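Local coordinates for 3-phosphoshikimate 1-carboxyvinyltransferase (PDB 7M0O), which probably catalyses transfer of the enolpyruvyl group of phosphoenolpyruvate to the 5-hydroxyl of shikimate-3-phosphate, the sixth step of the shikimate pathway to chorismate, at residues 122-127 / 135-140; 160-165 / 210-215; 246-251 / 268-273. All blocks are in the same frame, centred on the assembly; numbering follows the deposited sequence.

Contact 1 (122-127 / 135-140)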
ATOM      1  N   ASP A 122      11.395  14.601 -24.135  1.00 11.18           N
ATOM      2  CA  ASP A 122      11.237  13.953 -25.435  1.00 12.83           C
ATOM      3  C   ASP A 122      10.879  12.504 -25.159  1.00 12.28           C
ATOM      4  O   ASP A 122      11.747  11.642 -25.046  1.00 12.86           O
ATOM      5  CB  ASP A 122      12.517  14.054 -26.256  1.00 14.50           C
ATOM      6  CG  ASP A 122      12.386  13.424 -27.635  1.00 18.62           C
ATOM      7  OD1 ASP A 122      11.435  12.644 -27.878  1.00 17.45           O
ATOM      8  OD2 ASP A 122      13.255  13.707 -28.488  1.00 22.69           O
ATOM      9  N   LEU A 123       9.586  12.239 -25.015  1.00 12.41           N
ATOM     10  CA  LEU A 123       9.052  10.897 -24.829  1.00 12.13           C
ATOM     11  C   LEU A 123       8.159  10.580 -26.020  1.00 13.95           C
ATOM     12  O   LEU A 123       7.328  11.404 -26.423  1.00 14.36           O
ATOM     13  CB  LEU A 123       8.262  10.793 -23.508  1.00 10.55           C
ATOM     14  CG  LEU A 123       7.671   9.456 -23.061  1.00 11.41           C
ATOM     15  CD1 LEU A 123       7.473   9.518 -21.565  1.00 14.47           C
ATOM     16  CD2 LEU A 123       6.325   9.204 -23.770  1.00 15.63           C
ATOM     17  N   ARG A 124       8.320   9.383 -26.570  1.00 12.95           N
ATOM     18  CA  ARG A 124       7.565   8.955 -27.732  1.00 13.38           C
ATOM     19  C   ARG A 124       6.970   7.581 -27.472  1.00 13.29           C
ATOM     20  O   ARG A 124       7.686   6.647 -27.098  1.00 16.24           O
ATOM     21  CB  ARG A 124       8.455   8.931 -28.984  1.00 17.01           C
ATOM     22  CG  ARG A 124       9.081  10.278 -29.275  1.00 21.73           C
ATOM     23  CD  ARG A 124       9.995  10.249 -30.485  1.00 27.04           C
ATOM     24  NE  ARG A 124      11.010  11.300 -30.418  1.00 24.16           N
ATOM     25  CZ  ARG A 124      11.985  11.435 -31.310  1.00 34.17           C
ATOM     26  NH1 ARG A 124      12.066  10.589 -32.334  1.00 35.05           N
ATOM     27  NH2 ARG A 124      12.883  12.402 -31.183  1.00 29.14           N
ATOM     28  N   HIS A 125       5.659   7.476 -27.645  1.00 12.49           N
ATOM     29  CA  HIS A 125       4.987   6.185 -27.623  1.00 13.52           C
ATOM     30  C   HIS A 125       5.137   5.533 -28.995  1.00 15.42           C
ATOM     31  O   HIS A 125       4.777   6.136 -30.017  1.00 16.75           O
ATOM     32  CB  HIS A 125       3.519   6.365 -27.257  1.00 15.59           C
ATOM     33  CG  HIS A 125       3.308   6.864 -25.861  1.00 11.54           C
ATOM     34  ND1 HIS A 125       3.323   6.025 -24.764  1.00 15.65           N
ATOM     35  CD2 HIS A 125       3.092   8.112 -25.379  1.00 15.34           C
ATOM     36  CE1 HIS A 125       3.111   6.736 -23.670  1.00 13.20           C
ATOM     37  NE2 HIS A 125       2.953   8.003 -24.016  1.00 13.42           N
ATOM     38  N   GLU A 126       5.693   4.315 -29.018  1.00 13.27           N
ATOM     39  CA  GLU A 126       5.945   3.644 -30.290  1.00 15.08           C
ATOM     40  C   GLU A 126       4.697   3.009 -30.889  1.00 17.80           C
ATOM     41  O   GLU A 126       4.675   2.770 -32.106  1.00 16.72           O
ATOM     42  CB  GLU A 126       7.030   2.577 -30.130  1.00 17.47           C
ATOM     43  CG  GLU A 126       8.327   3.083 -29.475  1.00 18.83           C
ATOM     44  CD  GLU A 126       9.132   3.983 -30.383  1.00 31.79           C
ATOM     45  OE1 GLU A 126       8.847   4.013 -31.596  1.00 37.01           O
ATOM     46  OE2 GLU A 126      10.063   4.655 -29.886  1.00 34.44           O
ATOM     47  N   GLU A 127       3.679   2.710 -30.063  1.00 14.07           N
ATOM     48  CA  GLU A 127       2.418   2.138 -30.533  1.00 11.91           C
ATOM     49  C   GLU A 127       1.320   3.143 -30.182  1.00 19.61           C
ATOM     50  O   GLU A 127       1.395   4.291 -30.635  1.00 19.47           O
ATOM     51  CB  GLU A 127       2.236   0.708 -30.005  1.00 14.90           C
ATOM     52  CG  GLU A 127       3.295  -0.254 -30.575  1.00 17.55           C
ATOM     53  CD  GLU A 127       3.343  -1.638 -29.889  1.00 16.93           C
ATOM     54  OE1 GLU A 127       2.330  -2.082 -29.307  1.00 21.01           O
ATOM     55  OE2 GLU A 127       4.411  -2.287 -29.951  1.00 20.57           O
ATOM     56  N   THR A 135       9.827   5.411 -25.708  1.00 16.04           N
ATOM     57  CA  THR A 135      11.241   5.750 -25.765  1.00 13.23           C
ATOM     58  C   THR A 135      11.449   7.142 -25.182  1.00 13.80           C
ATOM     59  O   THR A 135      10.770   8.086 -25.591  1.00 13.82           O
ATOM     60  CB  THR A 135      11.730   5.667 -27.213  1.00 14.68           C
ATOM     61  OG1 THR A 135      11.583   4.313 -27.666  1.00 18.54           O
ATOM     62  CG2 THR A 135      13.197   6.086 -27.329  1.00 20.38           C
ATOM     63  N   VAL A 136      12.373   7.260 -24.224  1.00 13.98           N
ATOM     64  CA  VAL A 136      12.736   8.544 -23.620  1.00 15.75           C
ATOM     65  C   VAL A 136      14.135   8.939 -24.070  1.00 15.94           C
ATOM     66  O   VAL A 136      15.124   8.282 -23.714  1.00 14.62           O
ATOM     67  CB  VAL A 136      12.683   8.504 -22.085  1.00 11.95           C
ATOM     68  CG1 VAL A 136      13.024   9.899 -21.512  1.00 14.22           C
ATOM     69  CG2 VAL A 136      11.335   7.994 -21.577  1.00 16.19           C
ATOM     70  N   ARG A 137      14.225  10.045 -24.807  1.00 15.13           N
ATOM     71  CA  ARG A 137      15.500  10.702 -25.106  1.00 13.40           C
ATOM     72  C   ARG A 137      15.699  11.784 -24.053  1.00 13.65           C
ATOM     73  O   ARG A 137      15.302  12.937 -24.231  1.00 15.07           O
ATOM     74  CB  ARG A 137      15.492  11.261 -26.521  1.00 16.58           C
ATOM     75  CG  ARG A 137      15.404  10.159 -27.593  1.00 22.65           C
ATOM     76  CD  ARG A 137      14.887  10.677 -28.942  1.00 25.10           C
ATOM     77  NE  ARG A 137      15.091   9.726 -30.040  1.00 30.12           N
ATOM     78  CZ  ARG A 137      14.256   8.739 -30.367  1.00 31.64           C
ATOM     79  NH1 ARG A 137      13.138   8.552 -29.683  1.00 29.65           N
ATOM     80  NH2 ARG A 137      14.538   7.933 -31.388  1.00 29.88           N
ATOM     81  N   ALA A 138      16.308  11.394 -22.933  1.00 12.72           N
ATOM     82  CA  ALA A 138      16.345  12.212 -21.726  1.00 12.70           C
ATOM     83  C   ALA A 138      17.472  13.243 -21.773  1.00 12.53           C
ATOM     84  O   ALA A 138      18.577  12.959 -22.251  1.00 14.28           O
ATOM     85  CB  ALA A 138      16.518  11.304 -20.499  1.00 15.04           C
ATOM     86  N   ALA A 139      17.182  14.439 -21.254  1.00 13.12           N
ATOM     87  CA  ALA A 139      18.181  15.490 -21.064  1.00 15.68           C
ATOM     88  C   ALA A 139      17.836  16.311 -19.823  1.00 12.91           C
ATOM     89  O   ALA A 139      17.939  17.542 -19.822  1.00 17.99           O
ATOM     90  CB  ALA A 139      18.279  16.392 -22.295  1.00 14.95           C
ATOM     91  N   GLY A 140      17.421  15.636 -18.752  1.00 13.60           N
ATOM     92  CA  GLY A 140      16.948  16.301 -17.555  1.00 13.21           C
ATOM     93  C   GLY A 140      15.593  16.962 -17.708  1.00 13.32           C
ATOM     94  O   GLY A 140      15.035  17.011 -18.816  1.00 13.15           O
TER
HETATM   95  O   HOH W   1      14.084  14.917 -22.839  1.00 14.40           O
HETATM   96  O   HOH W   2      11.932   9.803 -27.440  1.00 17.66           O
HETATM   97  O   HOH W   3      11.568   6.487 -31.184  1.00 35.24           O

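Contact 2 (160-165 / 210-215)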
ATOM      1  N   LEU A 160       5.094  12.276 -10.139  1.00 14.35           N
ATOM      2  CA  LEU A 160       5.479  13.673 -10.354  1.00 13.37           C
ATOM      3  C   LEU A 160       6.033  14.306  -9.082  1.00 13.75           C
ATOM      4  O   LEU A 160       7.024  15.049  -9.133  1.00 14.50           O
ATOM      5  CB  LEU A 160       4.284  14.482 -10.864  1.00 18.72           C
ATOM      6  CG  LEU A 160       3.885  14.230 -12.316  1.00 19.09           C
ATOM      7  CD1 LEU A 160       2.667  15.065 -12.677  1.00 16.21           C
ATOM      8  CD2 LEU A 160       5.062  14.504 -13.272  1.00 20.00           C
ATOM      9  N   LEU A 161       5.410  14.038  -7.927  1.00 12.43           N
ATOM     10  CA  LEU A 161       5.971  14.526  -6.665  1.00 13.35           C
ATOM     11  C   LEU A 161       7.393  14.015  -6.468  1.00 11.74           C
ATOM     12  O   LEU A 161       8.308  14.782  -6.134  1.00 12.13           O
ATOM     13  CB  LEU A 161       5.084  14.104  -5.487  1.00 12.00           C
ATOM     14  CG  LEU A 161       3.724  14.796  -5.373  1.00 12.16           C
ATOM     15  CD1 LEU A 161       2.786  13.946  -4.502  1.00 15.55           C
ATOM     16  CD2 LEU A 161       3.902  16.190  -4.780  1.00 16.56           C
ATOM     17  N   LEU A 162       7.608  12.718  -6.699  1.00 12.91           N
ATOM     18  CA  LEU A 162       8.932  12.143  -6.500  1.00 10.58           C
ATOM     19  C   LEU A 162       9.942  12.726  -7.478  1.00 11.36           C
ATOM     20  O   LEU A 162      11.117  12.892  -7.132  1.00 12.40           O
ATOM     21  CB  LEU A 162       8.854  10.620  -6.622  1.00  9.82           C
ATOM     22  CG  LEU A 162       8.129   9.926  -5.454  1.00 13.44           C
ATOM     23  CD1 LEU A 162       7.883   8.459  -5.767  1.00 13.15           C
ATOM     24  CD2 LEU A 162       8.898  10.070  -4.177  1.00 12.52           C
ATOM     25  N   LEU A 163       9.492  13.073  -8.688  1.00 12.91           N
ATOM     26  CA  LEU A 163      10.378  13.677  -9.690  1.00 12.53           C
ATOM     27  C   LEU A 163      10.852  15.074  -9.292  1.00 15.74           C
ATOM     28  O   LEU A 163      11.982  15.465  -9.636  1.00 12.38           O
ATOM     29  CB  LEU A 163       9.647  13.723 -11.039  1.00 12.45           C
ATOM     30  CG  LEU A 163      10.276  14.512 -12.198  1.00 11.25           C
ATOM     31  CD1 LEU A 163      11.493  13.811 -12.720  1.00 11.84           C
ATOM     32  CD2 LEU A 163       9.274  14.721 -13.326  1.00  9.79           C
ATOM     33  N   GLY A 164      10.013  15.834  -8.585  1.00 13.28           N
ATOM     34  CA  GLY A 164      10.250  17.241  -8.342  1.00 13.94           C
ATOM     35  C   GLY A 164      11.661  17.645  -7.956  1.00 13.05           C
ATOM     36  O   GLY A 164      12.239  18.557  -8.564  1.00 14.65           O
ATOM     37  N   PRO A 165      12.243  17.028  -6.922  1.00 12.16           N
ATOM     38  CA  PRO A 165      13.589  17.446  -6.483  1.00 13.86           C
ATOM     39  C   PRO A 165      14.693  17.092  -7.466  1.00 15.65           C
ATOM     40  O   PRO A 165      15.813  17.596  -7.311  1.00 14.70           O
ATOM     41  CB  PRO A 165      13.772  16.711  -5.142  1.00 18.76           C
ATOM     42  CG  PRO A 165      12.339  16.341  -4.702  1.00 13.06           C
ATOM     43  CD  PRO A 165      11.647  16.038  -6.004  1.00 13.14           C
ATOM     44  N   GLY A 210      16.940  20.490  -5.730  1.00 12.56           N
ATOM     45  CA  GLY A 210      18.067  20.212  -4.862  1.00 17.17           C
ATOM     46  C   GLY A 210      18.275  18.764  -4.488  1.00 22.35           C
ATOM     47  O   GLY A 210      19.257  18.458  -3.801  1.00 21.20           O
ATOM     48  N   GLY A 211      17.388  17.871  -4.897  1.00 19.18           N
ATOM     49  CA  GLY A 211      17.602  16.454  -4.709  1.00 18.56           C
ATOM     50  C   GLY A 211      17.220  15.938  -3.334  1.00 17.89           C
ATOM     51  O   GLY A 211      16.637  16.629  -2.485  1.00 17.08           O
ATOM     52  N   TYR A 212      17.592  14.677  -3.120  1.00 17.45           N
ATOM     53  CA  TYR A 212      17.311  13.920  -1.912  1.00 13.93           C
ATOM     54  C   TYR A 212      18.596  13.578  -1.168  1.00 18.13           C
ATOM     55  O   TYR A 212      19.680  13.546  -1.751  1.00 17.81           O
ATOM     56  CB  TYR A 212      16.576  12.612  -2.240  1.00 15.20           C
ATOM     57  CG  TYR A 212      15.198  12.757  -2.841  1.00 16.91           C
ATOM     58  CD1 TYR A 212      14.117  13.134  -2.064  1.00 11.46           C
ATOM     59  CD2 TYR A 212      14.974  12.482  -4.189  1.00 14.32           C
ATOM     60  CE1 TYR A 212      12.847  13.252  -2.623  1.00 15.38           C
ATOM     61  CE2 TYR A 212      13.716  12.583  -4.746  1.00 10.59           C
ATOM     62  CZ  TYR A 212      12.660  12.975  -3.966  1.00  9.57           C
ATOM     63  OH  TYR A 212      11.404  13.067  -4.542  1.00 14.31           O
ATOM     64  N   ARG A 213      18.445  13.277   0.127  1.00 15.14           N
ATOM     65  CA  ARG A 213      19.535  12.833   0.991  1.00 19.97           C
ATOM     66  C   ARG A 213      19.331  11.360   1.330  1.00 16.26           C
ATOM     67  O   ARG A 213      18.303  11.003   1.917  1.00 17.35           O
ATOM     68  CB  ARG A 213      19.574  13.655   2.281  1.00 20.15           C
ATOM     69  CG  ARG A 213      20.582  14.807   2.283  1.00 32.29           C
ATOM     70  CD  ARG A 213      20.311  15.812   1.170  1.00 32.80           C
ATOM     71  NE  ARG A 213      18.884  16.111   1.034  1.00 37.63           N
ATOM     72  CZ  ARG A 213      18.385  17.083   0.271  1.00 38.83           C
ATOM     73  NH1 ARG A 213      19.193  17.876  -0.429  1.00 34.63           N
ATOM     74  NH2 ARG A 213      17.072  17.266   0.215  1.00 32.17           N
ATOM     75  N   ALA A 214      20.313  10.519   0.995  1.00 15.75           N
ATOM     76  CA  ALA A 214      20.213   9.093   1.278  1.00 14.08           C
ATOM     77  C   ALA A 214      20.104   8.854   2.777  1.00 16.67           C
ATOM     78  O   ALA A 214      20.576   9.652   3.597  1.00 17.43           O
ATOM     79  CB  ALA A 214      21.423   8.335   0.739  1.00 17.62           C
ATOM     80  N   THR A 215      19.512   7.719   3.129  1.00 16.23           N
ATOM     81  CA  THR A 215      19.303   7.374   4.527  1.00 18.74           C
ATOM     82  C   THR A 215      19.113   5.862   4.642  1.00 21.59           C
ATOM     83  O   THR A 215      19.138   5.131   3.648  1.00 17.83           O
ATOM     84  CB  THR A 215      18.108   8.154   5.091  1.00 21.58           C
ATOM     85  OG1 THR A 215      18.077   8.029   6.517  1.00 22.76           O
ATOM     86  CG2 THR A 215      16.800   7.634   4.500  1.00 22.75           C
TER
HETATM   87  O   HOH W   4      17.525  19.799  -8.408  1.00 23.78           O

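Contact 3 (246-251 / 268-273)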
ATOM      1  N   LEU A 246       5.809  -1.581  12.802  1.00 14.60           N
ATOM      2  CA  LEU A 246       4.635  -0.736  12.940  1.00 11.17           C
ATOM      3  C   LEU A 246       4.698  -0.136  14.333  1.00 13.98           C
ATOM      4  O   LEU A 246       4.530  -0.852  15.326  1.00 12.08           O
ATOM      5  CB  LEU A 246       3.345  -1.534  12.738  1.00 14.84           C
ATOM      6  CG  LEU A 246       3.032  -2.004  11.320  1.00 16.35           C
ATOM      7  CD1 LEU A 246       1.679  -2.733  11.288  1.00 13.72           C
ATOM      8  CD2 LEU A 246       3.039  -0.838  10.339  1.00 14.87           C
ATOM      9  N   GLY A 247       4.976   1.162  14.403  1.00 15.04           N
ATOM     10  CA  GLY A 247       5.160   1.838  15.668  1.00 13.23           C
ATOM     11  C   GLY A 247       4.463   3.180  15.712  1.00 15.70           C
ATOM     12  O   GLY A 247       3.612   3.473  14.863  1.00 15.05           O
ATOM     13  N   THR A 248       4.839   4.014  16.687  1.00 15.94           N
ATOM     14  CA  THR A 248       4.122   5.266  16.918  0.51 18.38           C
ATOM     15  C   THR A 248       4.193   6.197  15.716  1.00 19.68           C
ATOM     16  O   THR A 248       3.242   6.943  15.452  1.00 28.03           O
ATOM     17  CB  THR A 248       4.675   5.987  18.155  0.51 21.98           C
ATOM     18  OG1 THR A 248       4.784   5.069  19.249  0.51 21.12           O
ATOM     19  CG2 THR A 248       3.746   7.124  18.564  0.51 21.65           C
ATOM     20  N   GLY A 249       5.305   6.193  14.992  1.00 18.89           N
ATOM     21  CA  GLY A 249       5.383   7.108  13.870  1.00 24.75           C
ATOM     22  C   GLY A 249       4.881   6.542  12.559  1.00 24.81           C
ATOM     23  O   GLY A 249       5.253   7.041  11.496  1.00 22.42           O
ATOM     24  N   ALA A 250       4.019   5.524  12.608  1.00 21.63           N
ATOM     25  CA  ALA A 250       3.678   4.783  11.401  1.00 18.12           C
ATOM     26  C   ALA A 250       2.916   5.640  10.403  1.00 13.69           C
ATOM     27  O   ALA A 250       2.036   6.426  10.764  1.00 20.57           O
ATOM     28  CB  ALA A 250       2.842   3.544  11.735  1.00 15.77           C
ATOM     29  N   LEU A 251       3.253   5.449   9.125  1.00 16.59           N
ATOM     30  CA  LEU A 251       2.627   6.206   8.049  1.00 16.52           C
ATOM     31  C   LEU A 251       1.245   5.686   7.686  1.00 11.82           C
ATOM     32  O   LEU A 251       0.421   6.460   7.196  1.00 14.93           O
ATOM     33  CB  LEU A 251       3.517   6.190   6.803  1.00 16.74           C
ATOM     34  CG  LEU A 251       4.926   6.755   6.965  1.00 21.09           C
ATOM     35  CD1 LEU A 251       5.544   7.022   5.607  1.00 23.26           C
ATOM     36  CD2 LEU A 251       4.915   8.012   7.831  1.00 21.93           C
ATOM     37  N   VAL A 268      -3.040  -3.152  24.320  1.00  9.21           N
ATOM     38  CA  VAL A 268      -2.401  -2.690  23.097  1.00  9.31           C
ATOM     39  C   VAL A 268      -1.242  -1.783  23.461  1.00 10.27           C
ATOM     40  O   VAL A 268      -1.439  -0.746  24.108  1.00 12.23           O
ATOM     41  CB  VAL A 268      -3.382  -1.945  22.187  1.00 10.07           C
ATOM     42  CG1 VAL A 268      -2.644  -1.391  20.959  1.00 11.11           C
ATOM     43  CG2 VAL A 268      -4.508  -2.879  21.787  1.00  9.87           C
ATOM     44  N   SER A 269      -0.043  -2.144  23.003  1.00  9.74           N
ATOM     45  CA  SER A 269       1.155  -1.340  23.238  0.51 11.29           C
ATOM     46  C   SER A 269       1.748  -0.962  21.887  1.00 11.68           C
ATOM     47  O   SER A 269       2.251  -1.822  21.155  1.00 11.89           O
ATOM     48  CB  SER A 269       2.177  -2.085  24.098  0.51 14.22           C
ATOM     49  OG  SER A 269       3.267  -1.231  24.426  0.51 14.35           O
ATOM     50  N   VAL A 270       1.681   0.323  21.553  1.00 13.90           N
ATOM     51  CA  VAL A 270       2.279   0.842  20.331  1.00 14.98           C
ATOM     52  C   VAL A 270       3.624   1.441  20.730  1.00 15.57           C
ATOM     53  O   VAL A 270       3.687   2.523  21.323  1.00 16.54           O
ATOM     54  CB  VAL A 270       1.374   1.867  19.641  1.00 12.36           C
ATOM     55  CG1 VAL A 270       2.063   2.399  18.388  1.00 14.96           C
ATOM     56  CG2 VAL A 270       0.044   1.228  19.286  1.00 15.57           C
ATOM     57  N   GLY A 271       4.703   0.713  20.437  1.00 13.42           N
ATOM     58  CA  GLY A 271       6.040   1.159  20.766  1.00 12.96           C
ATOM     59  C   GLY A 271       6.613   2.021  19.656  1.00 18.60           C
ATOM     60  O   GLY A 271       5.990   2.235  18.618  1.00 16.56           O
ATOM     61  N   ALA A 272       7.837   2.509  19.884  1.00 15.44           N
ATOM     62  CA  ALA A 272       8.509   3.287  18.844  1.00 17.85           C
ATOM     63  C   ALA A 272       8.734   2.476  17.573  1.00 17.76           C
ATOM     64  O   ALA A 272       8.661   3.028  16.466  1.00 19.62           O
ATOM     65  CB  ALA A 272       9.841   3.825  19.364  1.00 18.85           C
ATOM     66  N   ASP A 273       9.016   1.170  17.700  1.00 16.42           N
ATOM     67  CA  ASP A 273       9.434   0.377  16.550  1.00 17.40           C
ATOM     68  C   ASP A 273       8.619  -0.901  16.379  1.00 17.11           C
ATOM     69  O   ASP A 273       8.997  -1.751  15.561  1.00 17.80           O
ATOM     70  CB  ASP A 273      10.922   0.002  16.648  1.00 20.20           C
ATOM     71  CG  ASP A 273      11.837   1.213  16.765  1.00 35.33           C
ATOM     72  OD1 ASP A 273      11.724   2.133  15.928  1.00 31.03           O
ATOM     73  OD2 ASP A 273      12.676   1.240  17.698  1.00 39.02           O
TER
HETATM   74  O   HOH W   5       8.022   5.644  15.514  1.00 31.11           O

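Contact 1 (122-127 / 135-140)
R124 and R137 lay their guanidinium groups flat on each other, centres 3.6 Å apart and planes only 7° from parallel, while their chains cross at about a right angle. R124 NH1 sits over the centre of the R137 group; R137 NH1 lies nearer the rim of the R124 group. The like charges are probably tolerated because carboxylates stand close by. D122 is gripped side-on by R124, NE to OD1 at 2.9 Å and NH2 to OD2 at 3.0 Å, both on syn lone pairs. Its chi1 (-178°) turns D122 CG anti to the backbone N, where it lies 3.9 Å from R137 CB; OD2 packs against R137 CD. R137 NH1 donates to two waters in its plane, one of them bound to E126 OE2. E126 OE2 in turn accepts a hydrogen bond from T135 OG1 at 2.7 Å, on its anti side. Beneath these side chains the backbones pair: R124 and T135 form a hydrogen-bonded pair, L123 and V136 a non-hydrogen-bonded one. On the opposite face of the sheet L123 CD1 meets V136 CG2 at 4.2 Å, and L123 packs on helix 110-118. The arrangement is an antiparallel beta hairpin, 122-125 with 134-139, whose first strand edges a four-stranded mixed sheet.

Contact 2 (160-165 / 210-215)
Y212 reaches across to L162 and P165 with its ring and hydroxyl. From CB the chain sets CG beside the backbone N (chi1 -65°), and the ring runs toward the end of helix 155-163. Y212 CE1 meets P165 CG at 3.8 Å, and P165 CB stands over the same face in a CH-pi contact. Y212 CE2 lies 3.5 Å from L162 O, and Y212 CZ 3.5 Å from P165 CG. Here the loop after strand 204-207 is fastened to the C-terminal end of a helix: P165 lies in the 3-10 segment that follows, and its carbonyl O takes a weak bond from G211 N and a hydrogen bond from a water that also accepts from G210 N. At the tip, Y212 OH donates to L162 O at 2.6 Å; L162 O lies at the ring's edge, in its plane, and is approached at a C=O...O angle of 113°, the donor tilted 21° from the carbonyl plane. Y212 OH also lies 3.3 Å from P165 CD. A leucine in place of Y212 would probably leave L162 O without this donor and open a gap beneath the proline ring. L17 of helix 8-20 and M191 of helix 182-193 also pack against Y212.

Contact 3 (246-251 / 268-273)
T248 and G247 meet the bend at G271 chiefly through hydrogen bonds. The backbone N of T248 donates to G271 O at 2.9 Å; the bond is bent, with an N-H...O angle of 133°, and the donor stands tilted 23° from the carbonyl plane. T248 OG1, set beside its own backbone N and anti to the carbonyl carbon (chi1 -48°), comes to the same G271 O at 3.1 Å. That second bond is weak and not settled, and T248 was modelled in two conformers, so the backbone bond is the firmer of the two. Water adds a further link: one molecule accepts from G249 N and donates to A272 O, at 2.8 Å and 2.9 Å. Within 246-251, A250 N bonds to G247 O and closes a type I beta turn from G247 to A250.

Van der Waals contact is slighter. V270 CG1, anti to the backbone N, touches T248 N at 3.6 Å and G247 C at 3.7 Å, lying against the peptide link between them; V270 also packs on V258 and R262 of helix 257-263. G247 CA comes to 3.1 Å from G271 O. A side chain on G247 would point into the other segment and clash with G271 O and A272 O, a steric reason for glycine at this position.

Segment 246-251 is the loop leaving strand 240-244, one edge of an antiparallel three-stranded sheet; 268-273 ends the other edge strand, 267-270, and turns into the central strand 274-278. Backbone groups and a water do most of the joining, so the fit probably rests on backbone geometry and on the absence of a side chain at G247.

Contacts 1, 2 and 3 follow one another along the chain. Contacts 1 and 2 lie on the same side of the chain's centre, their own centres about 21 Å apart and nearest atoms about 7 Å apart. Contact 3 is on the opposite side from contact 1, about 43 Å away centre to centre, and about 26 Å from contact 2. Contact 2 comes nearest the predicted substrate site: the L162 side chain is about 4 Å from that of R13, a predicted shikimate-3-phosphate-binding residue. In contact 3, L246 is about 11 Å, side chain to side chain, from S9, another residue predicted to bind shikimate-3-phosphate. Contact 1 is remote, but the D122 side chain is about 10 Å from the bound potassium ion.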